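Local coordinates for cellulosomal scaffoldin adaptor protein B (Acetivibrio cellulolyticus, PDB 3BWZ) that carries this type II cohesin module, which, as in other cohesins, probably binds a dockerin-bearing partner during assembly of the cellulosome, at residues I7-D12 with Q161-N166; E20-S25 with F118-E123. All coordinates share one frame; numbering follows the deposited sequence.

Interaction 1 (I7-D12 with Q161-N166); sequences IEIVLD and QPAVIN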
ATOM      1  N   ILE A   7       8.351  -3.620   5.050  1.00  7.69           N
ATOM      2  CA  ILE A   7       7.239  -3.320   4.150  1.00  7.11           C
ATOM      3  C   ILE A   7       7.831  -2.478   3.033  1.00  6.99           C
ATOM      4  O   ILE A   7       8.692  -1.624   3.285  1.00  8.13           O
ATOM      5  CB  ILE A   7       6.078  -2.619   4.879  1.00  7.46           C
ATOM      6  CG1 ILE A   7       4.894  -2.397   3.926  1.00  7.28           C
ATOM      7  CG2 ILE A   7       6.518  -1.336   5.564  1.00  8.27           C
ATOM      8  CD1 ILE A   7       3.600  -1.980   4.647  1.00  8.87           C
ATOM      9  N   GLU A   8       7.396  -2.728   1.802  1.00  7.35           N
ATOM     10  CA  GLU A   8       7.952  -2.099   0.618  1.00  7.57           C
ATOM     11  C   GLU A   8       6.869  -1.802  -0.382  1.00  6.92           C
ATOM     12  O   GLU A   8       5.952  -2.597  -0.575  1.00  8.19           O
ATOM     13  CB  GLU A   8       8.993  -3.024  -0.040  1.00  8.47           C
ATOM     14  CG  GLU A   8       9.730  -2.392  -1.234  1.00  9.88           C
ATOM     15  CD  GLU A   8      10.876  -3.213  -1.791  1.00 11.28           C
ATOM     16  OE1 GLU A   8      11.120  -4.316  -1.310  1.00 14.33           O
ATOM     17  OE2 GLU A   8      11.529  -2.723  -2.744  1.00 13.83           O
ATOM     18  N   ILE A   9       7.020  -0.700  -1.102  1.00  6.81           N
ATOM     19  CA  ILE A   9       6.216  -0.416  -2.282  1.00  6.72           C
ATOM     20  C   ILE A   9       7.004  -0.880  -3.503  1.00  7.35           C
ATOM     21  O   ILE A   9       8.064  -0.366  -3.778  1.00  8.70           O
ATOM     22  CB  ILE A   9       5.865   1.067  -2.418  1.00  7.61           C
ATOM     23  CG1 ILE A   9       5.247   1.609  -1.135  1.00  9.63           C
ATOM     24  CG2 ILE A   9       4.998   1.308  -3.639  1.00  8.74           C
ATOM     25  CD1 ILE A   9       5.007   3.139  -1.147  1.00  9.74           C
ATOM     26  N   VAL A  10       6.473  -1.880  -4.193  1.00  7.55           N
ATOM     27  CA  VAL A  10       7.121  -2.563  -5.292  1.00  9.07           C
ATOM     28  C   VAL A  10       6.351  -2.293  -6.575  1.00  8.12           C
ATOM     29  O   VAL A  10       5.175  -2.580  -6.632  1.00  9.70           O
ATOM     30  CB  VAL A  10       7.212  -4.121  -5.004  1.00  9.99           C
ATOM     31  CG1 VAL A  10       7.866  -4.868  -6.156  1.00 12.90           C
ATOM     32  CG2 VAL A  10       7.976  -4.361  -3.694  1.00 12.15           C
ATOM     33  N   LEU A  11       7.004  -1.784  -7.611  1.00  8.22           N
ATOM     34  CA  LEU A  11       6.340  -1.568  -8.901  1.00  8.22           C
ATOM     35  C   LEU A  11       6.630  -2.689  -9.878  1.00  8.24           C
ATOM     36  O   LEU A  11       7.716  -3.271  -9.884  1.00 10.38           O
ATOM     37  CB  LEU A  11       6.804  -0.259  -9.540  1.00  9.35           C
ATOM     38  CG  LEU A  11       6.710   0.961  -8.639  1.00 10.18           C
ATOM     39  CD1 LEU A  11       7.090   2.228  -9.429  1.00 11.01           C
ATOM     40  CD2 LEU A  11       5.376   1.091  -7.982  1.00  9.64           C
ATOM     41  N   ASP A  12       5.675  -2.979 -10.747  1.00  7.83           N
ATOM     42  CA  ASP A  12       5.901  -3.955 -11.799  1.00  8.09           C
ATOM     43  C   ASP A  12       6.710  -3.432 -12.978  1.00  8.94           C
ATOM     44  O   ASP A  12       7.116  -4.214 -13.828  1.00 11.87           O
ATOM     45  CB  ASP A  12       4.583  -4.572 -12.280  1.00  8.61           C
ATOM     46  CG  ASP A  12       3.680  -3.589 -13.003  1.00  8.61           C
ATOM     47  OD1 ASP A  12       3.716  -2.384 -12.716  1.00  8.24           O
ATOM     48  OD2 ASP A  12       2.873  -4.091 -13.830  1.00 11.38           O
ATOM     49  N   GLN A 161      10.809   2.622   0.636  1.00  9.05           N
ATOM     50  CA  GLN A 161      10.034   3.571  -0.136  1.00  9.07           C
ATOM     51  C   GLN A 161      10.876   4.849  -0.204  1.00  9.24           C
ATOM     52  O   GLN A 161      11.653   5.104   0.702  1.00 10.50           O
ATOM     53  CB  GLN A 161       8.663   3.836   0.526  1.00  9.16           C
ATOM     54  CG  GLN A 161       8.731   4.482   1.917  1.00 10.18           C
ATOM     55  CD  GLN A 161       8.795   5.970   1.903  1.00 10.30           C
ATOM     56  OE1 GLN A 161       8.334   6.616   0.973  1.00  9.75           O
ATOM     57  NE2 GLN A 161       9.328   6.542   2.984  1.00 14.54           N
ATOM     58  N   PRO A 162      10.714   5.679  -1.241  1.00  9.37           N
ATOM     59  CA  PRO A 162       9.706   5.614  -2.272  1.00  9.08           C
ATOM     60  C   PRO A 162       9.993   4.627  -3.391  1.00  9.03           C
ATOM     61  O   PRO A 162      11.141   4.236  -3.617  1.00 11.32           O
ATOM     62  CB  PRO A 162       9.716   7.040  -2.836  1.00 10.38           C
ATOM     63  CG  PRO A 162      11.113   7.468  -2.696  1.00 11.47           C
ATOM     64  CD  PRO A 162      11.568   6.873  -1.389  1.00 11.70           C
ATOM     65  N   ALA A 163       8.938   4.244  -4.095  1.00  9.06           N
ATOM     66  CA  ALA A 163       9.060   3.565  -5.384  1.00  9.20           C
ATOM     67  C   ALA A 163       9.082   4.665  -6.434  1.00  8.45           C
ATOM     68  O   ALA A 163       8.291   5.581  -6.385  1.00 12.23           O
ATOM     69  CB  ALA A 163       7.877   2.635  -5.613  1.00 11.18           C
ATOM     70  N   VAL A 164       9.988   4.580  -7.386  1.00  8.49           N
ATOM     71  CA  VAL A 164      10.172   5.640  -8.389  1.00  8.69           C
ATOM     72  C   VAL A 164       9.873   5.088  -9.765  1.00  8.07           C
ATOM     73  O   VAL A 164      10.400   4.037 -10.159  1.00  9.25           O
ATOM     74  CB  VAL A 164      11.572   6.252  -8.327  1.00  9.76           C
ATOM     75  CG1 VAL A 164      11.740   7.317  -9.416  1.00 11.38           C
ATOM     76  CG2 VAL A 164      11.799   6.841  -6.943  1.00 12.30           C
ATOM     77  N   ILE A 165       9.021   5.791 -10.507  1.00  8.21           N
ATOM     78  CA  ILE A 165       8.727   5.444 -11.887  1.00  8.53           C
ATOM     79  C   ILE A 165       9.403   6.460 -12.808  1.00  7.67           C
ATOM     80  O   ILE A 165       9.453   7.653 -12.503  1.00  8.20           O
ATOM     81  CB  ILE A 165       7.175   5.400 -12.149  1.00  9.25           C
ATOM     82  CG1 ILE A 165       6.848   4.754 -13.518  1.00 10.45           C
ATOM     83  CG2 ILE A 165       6.525   6.764 -11.963  1.00 11.59           C
ATOM     84  CD1 ILE A 165       7.225   3.295 -13.639  1.00 12.44           C
ATOM     85  N   ASN A 166       9.894   5.976 -13.938  1.00  7.82           N
ATOM     86  CA  ASN A 166      10.386   6.844 -15.003  1.00  6.81           C
ATOM     87  C   ASN A 166      11.614   7.660 -14.633  1.00  7.59           C
ATOM     88  O   ASN A 166      11.782   8.770 -15.128  1.00  8.63           O
ATOM     89  CB  ASN A 166       9.252   7.693 -15.576  1.00  7.90           C
ATOM     90  CG  ASN A 166       8.368   6.885 -16.488  1.00  7.98           C
ATOM     91  OD1 ASN A 166       8.839   5.961 -17.141  1.00  9.21           O
ATOM     92  ND2 ASN A 166       7.084   7.216 -16.558  1.00  8.47           N
TER
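The flat groups that Ile9, Leu11 and Ala163 meet are peptide planes, and both are approached over a face: CB of Ala163 sits above the plane of the Ile9 carbonyl, 3.5 Å from its O, and CD1 of Leu11 almost directly above that of Val164, 3.8 Å from its O. The amide of Gln161 turns away from 7-12: its chain bends at chi2 (87°), and OE1 accepts a hydrogen bond from N of Phe130.

Ala163 CB touches two branched side chains, 3.7 Å from CG2 of Ile9 and 3.6 Å from CG of Leu11. Leu11 CG is anti to its own carbonyl carbon (chi1 -52°), and from there both of its methyls also approach the alanine. Ile9 reaches the other way with CD1, 4.1 Å from CB of Gln161, while Leu11 CD1 brushes CB of Ile165.

The cohesin jelly roll is closed here by its first and last strands running parallel. Backbone bonds from Ile7 and Ile9 to Ile160 hold the earlier part of that pairing; beyond the cis peptide before Pro162, the axes of segments 7-11 and 163-165 come no closer than 7.2 Å, their directions 20° apart, and the contact between them is apolar side-chain packing, partly against backbone carbonyls. Strand 126-130 also packs here, Phe130 against Ile9 and Ile128 against Leu11.

Interaction 2 (E20-S25 with F118-E123); sequences EIVTAS and FKVLKE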
ATOM      1  N   GLU A  20      -0.005   4.118 -19.739  1.00  8.66           N
ATOM      2  CA  GLU A  20       0.181   2.797 -19.193  1.00  8.63           C
ATOM      3  C   GLU A  20      -0.264   2.728 -17.733  1.00  7.46           C
ATOM      4  O   GLU A  20      -0.323   3.737 -17.025  1.00  9.29           O
ATOM      5  CB  GLU A  20       1.646   2.388 -19.274  1.00  9.54           C
ATOM      6  CG  GLU A  20       2.112   1.979 -20.632  1.00 11.34           C
ATOM      7  CD  GLU A  20       3.495   1.344 -20.578  1.00 12.37           C
ATOM      8  OE1 GLU A  20       3.724   0.407 -19.791  1.00 13.97           O
ATOM      9  OE2 GLU A  20       4.354   1.786 -21.314  1.00 13.97           O
ATOM     10  N   ILE A  21      -0.510   1.498 -17.282  1.00  8.49           N
ATOM     11  CA  ILE A  21      -0.807   1.234 -15.881  1.00  8.42           C
ATOM     12  C   ILE A  21       0.456   0.710 -15.194  1.00  8.40           C
ATOM     13  O   ILE A  21       1.083  -0.248 -15.672  1.00  9.52           O
ATOM     14  CB  ILE A  21      -1.960   0.214 -15.733  1.00  9.23           C
ATOM     15  CG1 ILE A  21      -3.198   0.695 -16.495  1.00 10.76           C
ATOM     16  CG2 ILE A  21      -2.268  -0.024 -14.254  1.00 10.78           C
ATOM     17  CD1 ILE A  21      -3.676   2.086 -16.159  1.00 12.01           C
ATOM     18  N   VAL A  22       0.789   1.318 -14.072  1.00  7.51           N
ATOM     19  CA  VAL A  22       1.867   0.872 -13.215  1.00  7.64           C
ATOM     20  C   VAL A  22       1.226   0.307 -11.956  1.00  7.67           C
ATOM     21  O   VAL A  22       0.405   0.976 -11.302  1.00  8.72           O
ATOM     22  CB  VAL A  22       2.786   2.066 -12.844  1.00  9.06           C
ATOM     23  CG1 VAL A  22       3.834   1.644 -11.800  1.00 12.08           C
ATOM     24  CG2 VAL A  22       3.437   2.669 -14.078  1.00 10.80           C
ATOM     25  N   THR A  23       1.561  -0.935 -11.611  1.00  7.09           N
ATOM     26  CA  THR A  23       0.963  -1.596 -10.467  1.00  7.27           C
ATOM     27  C   THR A  23       1.919  -1.533  -9.302  1.00  7.00           C
ATOM     28  O   THR A  23       3.027  -2.084  -9.370  1.00  7.76           O
ATOM     29  CB  THR A  23       0.595  -3.041 -10.825  1.00  8.66           C
ATOM     30  OG1 THR A  23      -0.332  -3.044 -11.921  1.00  9.85           O
ATOM     31  CG2 THR A  23      -0.051  -3.757  -9.651  1.00  9.71           C
ATOM     32  N   ALA A  24       1.481  -0.882  -8.232  1.00  6.68           N
ATOM     33  CA  ALA A  24       2.247  -0.783  -7.000  1.00  7.19           C
ATOM     34  C   ALA A  24       1.716  -1.835  -6.020  1.00  7.28           C
ATOM     35  O   ALA A  24       0.597  -1.750  -5.520  1.00  9.55           O
ATOM     36  CB  ALA A  24       2.118   0.620  -6.410  1.00  8.13           C
ATOM     37  N   SER A  25       2.549  -2.822  -5.737  1.00  6.92           N
ATOM     38  CA  SER A  25       2.238  -3.854  -4.767  1.00  7.25           C
ATOM     39  C   SER A  25       2.866  -3.500  -3.438  1.00  6.92           C
ATOM     40  O   SER A  25       4.047  -3.173  -3.354  1.00  8.82           O
ATOM     41  CB  SER A  25       2.789  -5.200  -5.244  1.00  8.04           C
ATOM     42  OG  SER A  25       2.140  -5.606  -6.426  1.00  9.45           O
ATOM     43  N   PHE A 118      -1.820   2.662 -10.938  1.00  6.72           N
ATOM     44  CA  PHE A 118      -1.744   4.051 -11.356  1.00  7.08           C
ATOM     45  C   PHE A 118      -1.665   4.163 -12.859  1.00  7.50           C
ATOM     46  O   PHE A 118      -0.825   3.528 -13.493  1.00  8.10           O
ATOM     47  CB  PHE A 118      -0.522   4.761 -10.758  1.00  7.77           C
ATOM     48  CG  PHE A 118      -0.561   4.938  -9.277  1.00  7.76           C
ATOM     49  CD1 PHE A 118       0.073   4.036  -8.431  1.00  7.76           C
ATOM     50  CD2 PHE A 118      -1.187   6.030  -8.717  1.00  7.50           C
ATOM     51  CE1 PHE A 118       0.043   4.225  -7.071  1.00  9.02           C
ATOM     52  CE2 PHE A 118      -1.207   6.225  -7.358  1.00  8.50           C
ATOM     53  CZ  PHE A 118      -0.583   5.323  -6.544  1.00  8.68           C
ATOM     54  N   LYS A 119      -2.522   5.000 -13.423  1.00  7.21           N
ATOM     55  CA  LYS A 119      -2.416   5.399 -14.821  1.00  7.50           C
ATOM     56  C   LYS A 119      -1.412   6.534 -14.941  1.00  6.82           C
ATOM     57  O   LYS A 119      -1.467   7.508 -14.184  1.00  7.51           O
ATOM     58  CB  LYS A 119      -3.792   5.825 -15.320  1.00  8.81           C
ATOM     59  CG  LYS A 119      -3.998   6.299 -16.755  0.50  9.12           C
ATOM     60  CD  LYS A 119      -5.327   7.126 -16.884  0.50 10.25           C
ATOM     61  CE  LYS A 119      -6.579   6.403 -16.388  0.50 10.60           C
ATOM     62  NZ  LYS A 119      -7.799   7.302 -16.358  0.50 10.04           N
ATOM     63  N   VAL A 120      -0.504   6.422 -15.912  1.00  7.64           N
ATOM     64  CA  VAL A 120       0.513   7.437 -16.139  1.00  7.55           C
ATOM     65  C   VAL A 120      -0.079   8.564 -16.988  1.00  7.58           C
ATOM     66  O   VAL A 120      -0.396   8.371 -18.169  1.00  9.06           O
ATOM     67  CB  VAL A 120       1.758   6.839 -16.834  1.00  8.06           C
ATOM     68  CG1 VAL A 120       2.784   7.928 -17.112  1.00  9.86           C
ATOM     69  CG2 VAL A 120       2.343   5.705 -15.967  1.00  9.35           C
ATOM     70  N   LEU A 121      -0.222   9.726 -16.369  1.00  7.66           N
ATOM     71  CA  LEU A 121      -0.758  10.910 -17.054  1.00  8.42           C
ATOM     72  C   LEU A 121       0.320  11.661 -17.833  1.00  8.83           C
ATOM     73  O   LEU A 121       0.047  12.216 -18.903  1.00  9.55           O
ATOM     74  CB  LEU A 121      -1.384  11.881 -16.052  1.00  8.43           C
ATOM     75  CG  LEU A 121      -2.481  11.289 -15.158  1.00  8.43           C
ATOM     76  CD1 LEU A 121      -3.048  12.361 -14.204  1.00 11.07           C
ATOM     77  CD2 LEU A 121      -3.582  10.624 -15.979  1.00 11.41           C
ATOM     78  N   LYS A 122       1.513  11.723 -17.245  1.00  9.21           N
ATOM     79  CA  LYS A 122       2.647  12.486 -17.784  1.00 10.20           C
ATOM     80  C   LYS A 122       3.904  11.667 -17.652  1.00 10.01           C
ATOM     81  O   LYS A 122       4.080  10.969 -16.657  1.00 10.56           O
ATOM     82  CB  LYS A 122       2.841  13.808 -17.015  1.00 11.66           C
ATOM     83  CG  LYS A 122       1.643  14.701 -16.995  1.00 13.30           C
ATOM     84  CD  LYS A 122       1.942  16.050 -16.339  1.00 15.82           C
ATOM     85  CE  LYS A 122       2.827  16.946 -17.173  1.00 22.87           C
ATOM     86  NZ  LYS A 122       2.187  17.311 -18.470  1.00 25.51           N
ATOM     87  N   GLU A 123       4.774  11.783 -18.643  1.00 10.39           N
ATOM     88  CA  GLU A 123       6.037  11.101 -18.647  1.00 10.38           C
ATOM     89  C   GLU A 123       7.089  11.929 -17.933  1.00 10.30           C
ATOM     90  O   GLU A 123       7.717  12.803 -18.510  1.00 13.26           O
ATOM     91  CB  GLU A 123       6.431  10.819 -20.098  1.00 13.43           C
ATOM     92  CG  GLU A 123       7.589   9.880 -20.284  1.00 13.98           C
ATOM     93  CD  GLU A 123       7.271   8.458 -20.008  1.00 16.76           C
ATOM     94  OE1 GLU A 123       8.185   7.622 -20.091  1.00 20.94           O
ATOM     95  OE2 GLU A 123       6.109   8.148 -19.687  1.00 16.24           O
TER
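The carbonyl oxygen O of Phe118 is gripped twice by the opposing strand. Val22 N donates a nearly straight hydrogen bond of 2.8 Å to it (172° at the hydrogen), lying in the carbonyl plane, and Ile21 CA adds a C-H...O contact at 3.3 Å. Phe118 N returns a bond to Val22 O, which makes Val22 and Phe118 an antiparallel hydrogen-bonded pair. One step on, Ile21 and Lys119 form the non-hydrogen-bonded pair, and beyond it Val120 N binds Glu20 O at 2.9 Å. That donor approaches almost in line with the C=O bond, and CA of Lys119 closes on the same oxygen.

Val22, Ala24, Phe118 and Val120 share the inner, buried face. CG2 of Val22 touches CG2 of Val120 at 3.7 Å, the two side chains crossing at a slant. The Phe118 ring is met at its edge: CB of Ala24 lies near the ring plane, 4.2 Å from CE1, and Val22 O also borders that edge. Tyr43, its ring plane at about 55° to that of Phe118, and Leu48 and Pro50 of strand 48-51 pack around the phenylalanine.

On the other face Ile21 reaches across to its pair partner, the second torsion (chi2 -54°) bringing CD1 to 3.8 Å from CB of Lys119. The carboxylate of Glu20 turns away from 118-123 to form a salt bridge with Lys13 and to accept a hydrogen bond from Ser17 N.

An antiparallel ladder with one apolar face turned inward and a mixed face turned outward is characteristic of the β-sandwich, here the jelly roll of the cohesin module.

The two contacts lie about 11 Å apart, centre to centre, and are joined through neighbouring strands 6-11 and 21-29. Interaction 2 is nested along the chain inside the long loop closed by interaction 1, whose segments stand near the two ends of the module. Val10 O and Ser25 N form a probable hydrogen bond between them, as do Asp12 OD1 and Thr23 N, while Leu11 CD2 packs on Ala24 CB. In the sheet, strands 158-165, 6-11, 21-29 and 111-120 follow one another side by side, and the interior apolar layer runs continuously from the terminal strand pair to the antiparallel ladder.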